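Local coordinates for protein hydroxylase (Rhodococcus sp., PDB 2OR0) that is a putative flavin-dependent hydroxylase of the acyl-CoA dehydrogenase family, probably inserting one oxygen atom of molecular oxygen into its substrate with a reduced flavin as co-donor, at residues P141-W152 against A164-D172. Residues are numbered along the deposited sequence; the frame is centred on the assembly and turned at random.
Sequences PVDGGYVLKGRW and AFLGAMVGD
With CG of both Trp152 (chi1 -69°) and Leu166 (chi1 -53°) turned anti to the carbonyl carbon, the indole and the leucine branch meet between two strands that run at a steep angle to each other. Leu166 lies over one face of the indole: CD1 sits 4.0 Å from the centroid of the six-membered ring, almost on its normal, a CH-pi contact, while CB packs 3.9 Å from Trp152 NE1 on the pyrrole part. At the ring edge, NE1 of Trp152 donates to the backbone O of Gly167 at 2.9 Å. That oxygen lies in the indole plane; the N-H...O angle is 151°, and NE1 approaches in the plane of the Gly167 carbonyl. Farther along, Leu148 puts CD1 against Ala168 CB at 3.6 Å, and Val170 splits its methyls: CG1 touches Pro141 CG at 3.7 Å, CG2 reaches Tyr146 CE1 at 4.1 Å. Leu187 and Ala139 also touch Leu148, and Leu212 touches Leu166. Leu148, Leu166 and Ala168 are buried in the beta domain, which lies between helical parts as in acyl-CoA dehydrogenases; the end with Pro141, Tyr146 and Val170 is nearer the surface. Putting an alanine at Trp152 would probably leave the Gly167 carbonyl without this donor and open a gap against the Leu166 side chain. Strands 145-155 and 163-170 share no backbone hydrogen bond along these segments; among otherwise apolar side-chain contacts, the one side-chain-to-backbone bond satisfies the indole's buried N-H and, with Leu166 on the face, helps set the ring's rotation.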
loop_
_atom_site.group_PDB
_atom_site.type_symbol
_atom_site.label_atom_id
_atom_site.label_comp_id
_atom_site.label_asym_id
_atom_site.label_seq_id
_atom_site.Cartn_x
_atom_site.Cartn_y
_atom_site.Cartn_z
ATOM N N PRO A 141 -0.803 -17.382 24.123
ATOM C CA PRO A 141 -1.904 -18.341 23.968
ATOM C C PRO A 141 -2.603 -18.584 25.295
ATOM O O PRO A 141 -1.948 -18.928 26.298
ATOM C CB PRO A 141 -1.217 -19.629 23.521
ATOM C CG PRO A 141 0.170 -19.243 23.141
ATOM C CD PRO A 141 0.511 -18.002 23.884
ATOM N N VAL A 142 -3.909 -18.358 25.300
ATOM C CA VAL A 142 -4.760 -18.761 26.407
ATOM C C VAL A 142 -5.917 -19.594 25.847
ATOM O O VAL A 142 -6.144 -19.632 24.625
ATOM C CB VAL A 142 -5.314 -17.541 27.153
ATOM C CG1 VAL A 142 -4.170 -16.765 27.828
ATOM C CG2 VAL A 142 -6.102 -16.629 26.202
ATOM N N ASP A 143 -6.665 -20.247 26.729
ATOM C CA ASP A 143 -7.836 -20.995 26.276
ATOM C C ASP A 143 -8.818 -20.104 25.469
ATOM O O ASP A 143 -9.254 -19.049 25.935
ATOM C CB ASP A 143 -8.528 -21.708 27.456
ATOM C CG ASP A 143 -9.754 -22.493 27.012
ATOM O OD1 ASP A 143 -9.581 -23.619 26.479
ATOM O OD2 ASP A 143 -10.886 -21.961 27.162
ATOM N N GLY A 144 -9.111 -20.508 24.231
ATOM C CA GLY A 144 -10.012 -19.714 23.373
ATOM C C GLY A 144 -9.342 -18.736 22.396
ATOM O O GLY A 144 -10.006 -18.201 21.499
ATOM N N GLY A 145 -8.042 -18.507 22.557
ATOM C CA GLY A 145 -7.305 -17.597 21.672
ATOM C C GLY A 145 -5.985 -17.086 22.225
ATOM O O GLY A 145 -5.116 -17.859 22.621
ATOM N N TYR A 146 -5.818 -15.765 22.230
ATOM C CA TYR A 146 -4.543 -15.189 22.681
ATOM C C TYR A 146 -4.773 -13.911 23.430
ATOM O O TYR A 146 -5.813 -13.258 23.244
ATOM C CB TYR A 146 -3.636 -14.887 21.485
ATOM C CG TYR A 146 -3.381 -16.074 20.587
ATOM C CD1 TYR A 146 -2.216 -16.818 20.714
ATOM C CD2 TYR A 146 -4.306 -16.438 19.601
ATOM C CE1 TYR A 146 -1.971 -17.909 19.898
ATOM C CE2 TYR A 146 -4.068 -17.537 18.749
ATOM C CZ TYR A 146 -2.902 -18.257 18.913
ATOM O OH TYR A 146 -2.656 -19.337 18.111
ATOM N N VAL A 147 -3.788 -13.519 24.251
ATOM C CA VAL A 147 -3.811 -12.163 24.809
ATOM C C VAL A 147 -2.630 -11.381 24.223
ATOM O O VAL A 147 -1.488 -11.868 24.206
ATOM C CB VAL A 147 -3.845 -12.111 26.357
ATOM C CG1 VAL A 147 -4.116 -10.705 26.807
ATOM C CG2 VAL A 147 -4.983 -13.019 26.908
ATOM N N LEU A 148 -2.942 -10.179 23.751
ATOM C CA LEU A 148 -2.034 -9.389 22.930
ATOM C C LEU A 148 -1.484 -8.161 23.659
ATOM O O LEU A 148 -2.224 -7.408 24.254
ATOM C CB LEU A 148 -2.753 -8.924 21.653
ATOM C CG LEU A 148 -1.816 -8.373 20.565
ATOM C CD1 LEU A 148 -1.149 -9.499 19.802
ATOM C CD2 LEU A 148 -2.619 -7.499 19.634
ATOM N N LYS A 149 -0.184 -7.971 23.557
ATOM C CA LYS A 149 0.455 -6.757 24.040
ATOM C C LYS A 149 1.517 -6.287 23.035
ATOM O O LYS A 149 2.302 -7.082 22.541
ATOM C CB LYS A 149 1.121 -7.012 25.392
ATOM C CG LYS A 149 1.667 -5.751 26.008
ATOM C CD LYS A 149 2.665 -6.001 27.120
ATOM C CE LYS A 149 2.984 -4.644 27.791
ATOM N NZ LYS A 149 4.392 -4.657 28.107
ATOM N N GLY A 150 1.565 -4.992 22.773
ATOM C CA GLY A 150 2.669 -4.436 21.982
ATOM C C GLY A 150 2.474 -2.983 21.569
ATOM O O GLY A 150 1.476 -2.335 21.923
ATOM N N ARG A 151 3.459 -2.472 20.829
ATOM C CA ARG A 151 3.414 -1.130 20.258
ATOM C C ARG A 151 3.827 -1.257 18.779
ATOM O O ARG A 151 4.894 -1.789 18.469
ATOM C CB ARG A 151 4.352 -0.176 21.022
ATOM C CG ARG A 151 4.349 1.261 20.457
ATOM C CD ARG A 151 4.799 2.344 21.436
ATOM N NE ARG A 151 4.729 3.664 20.777
ATOM C CZ ARG A 151 4.708 4.847 21.399
ATOM N NH1 ARG A 151 4.748 4.928 22.728
ATOM N NH2 ARG A 151 4.666 5.976 20.690
ATOM N N TRP A 152 2.954 -0.790 17.892
ATOM C CA TRP A 152 3.170 -0.859 16.451
ATOM C C TRP A 152 3.276 0.573 15.949
ATOM O O TRP A 152 2.682 1.459 16.531
ATOM C CB TRP A 152 1.978 -1.528 15.741
ATOM C CG TRP A 152 1.813 -3.007 16.027
ATOM C CD1 TRP A 152 2.172 -4.048 15.220
ATOM C CD2 TRP A 152 1.214 -3.593 17.200
ATOM N NE1 TRP A 152 1.845 -5.247 15.817
ATOM C CE2 TRP A 152 1.257 -4.998 17.032
ATOM C CE3 TRP A 152 0.636 -3.066 18.360
ATOM C CZ2 TRP A 152 0.742 -5.893 17.992
ATOM C CZ3 TRP A 152 0.129 -3.960 19.322
ATOM C CH2 TRP A 152 0.202 -5.356 19.127
ATOM N N ALA A 164 -8.235 -3.146 13.540
ATOM C CA ALA A 164 -6.842 -3.203 13.105
ATOM C C ALA A 164 -6.473 -4.623 12.819
ATOM O O ALA A 164 -6.924 -5.525 13.517
ATOM C CB ALA A 164 -5.919 -2.646 14.167
ATOM N N PHE A 165 -5.645 -4.792 11.794
ATOM C CA PHE A 165 -5.064 -6.053 11.397
ATOM C C PHE A 165 -3.583 -5.975 11.766
ATOM O O PHE A 165 -2.847 -5.225 11.136
ATOM C CB PHE A 165 -5.176 -6.146 9.877
ATOM C CG PHE A 165 -5.563 -7.499 9.358
ATOM C CD1 PHE A 165 -6.330 -7.611 8.179
ATOM C CD2 PHE A 165 -5.182 -8.665 10.014
ATOM C CE1 PHE A 165 -6.709 -8.863 7.681
ATOM C CE2 PHE A 165 -5.571 -9.928 9.504
ATOM C CZ PHE A 165 -6.332 -10.009 8.349
ATOM N N LEU A 166 -3.117 -6.719 12.763
ATOM C CA LEU A 166 -1.748 -6.508 13.254
ATOM C C LEU A 166 -0.941 -7.776 13.246
ATOM O O LEU A 166 -1.505 -8.857 13.398
ATOM C CB LEU A 166 -1.773 -5.956 14.686
ATOM C CG LEU A 166 -2.617 -4.709 14.932
ATOM C CD1 LEU A 166 -2.886 -4.513 16.456
ATOM C CD2 LEU A 166 -1.941 -3.465 14.273
ATOM N N GLY A 167 0.378 -7.655 13.102
ATOM C CA GLY A 167 1.254 -8.822 13.233
ATOM C C GLY A 167 1.669 -9.034 14.682
ATOM O O GLY A 167 1.791 -8.080 15.453
ATOM N N ALA A 168 1.889 -10.283 15.062
ATOM C CA ALA A 168 2.374 -10.587 16.394
ATOM C C ALA A 168 3.159 -11.876 16.380
ATOM O O ALA A 168 2.870 -12.786 15.593
ATOM C CB ALA A 168 1.214 -10.683 17.366
HETATM N N MSE A 169 4.164 -11.953 17.238
HETATM C CA MSE A 169 4.840 -13.219 17.511
HETATM C C MSE A 169 4.096 -13.943 18.633
HETATM O O MSE A 169 3.493 -13.308 19.485
HETATM C CB MSE A 169 6.293 -13.003 17.917
HETATM C CG MSE A 169 7.112 -12.146 16.958
HETATM SE SE MSE A 169 7.200 -12.880 15.132
HETATM C CE MSE A 169 8.236 -14.508 15.445
ATOM N N VAL A 170 4.151 -15.270 18.632
ATOM C CA VAL A 170 3.471 -16.061 19.654
ATOM C C VAL A 170 4.466 -16.442 20.738
ATOM O O VAL A 170 5.518 -17.001 20.445
ATOM C CB VAL A 170 2.761 -17.321 19.061
ATOM C CG1 VAL A 170 2.195 -18.230 20.176
ATOM C CG2 VAL A 170 1.629 -16.903 18.110
ATOM N N GLY A 171 4.126 -16.114 21.984
ATOM C CA GLY A 171 4.926 -16.536 23.131
ATOM C C GLY A 171 4.677 -17.986 23.558
ATOM O O GLY A 171 4.002 -18.762 22.860
ATOM N N ASP A 172 5.227 -18.348 24.720
ATOM C CA ASP A 172 5.078 -19.698 25.281
ATOM C C ASP A 172 3.885 -19.791 26.239
ATOM O O ASP A 172 2.819 -20.300 25.869
ATOM C CB ASP A 172 6.378 -20.109 25.980
ATOM C CG ASP A 172 7.605 -19.785 25.143
ATOM O OD1 ASP A 172 7.552 -20.038 23.913
ATOM O OD2 ASP A 172 8.605 -19.263 25.703
#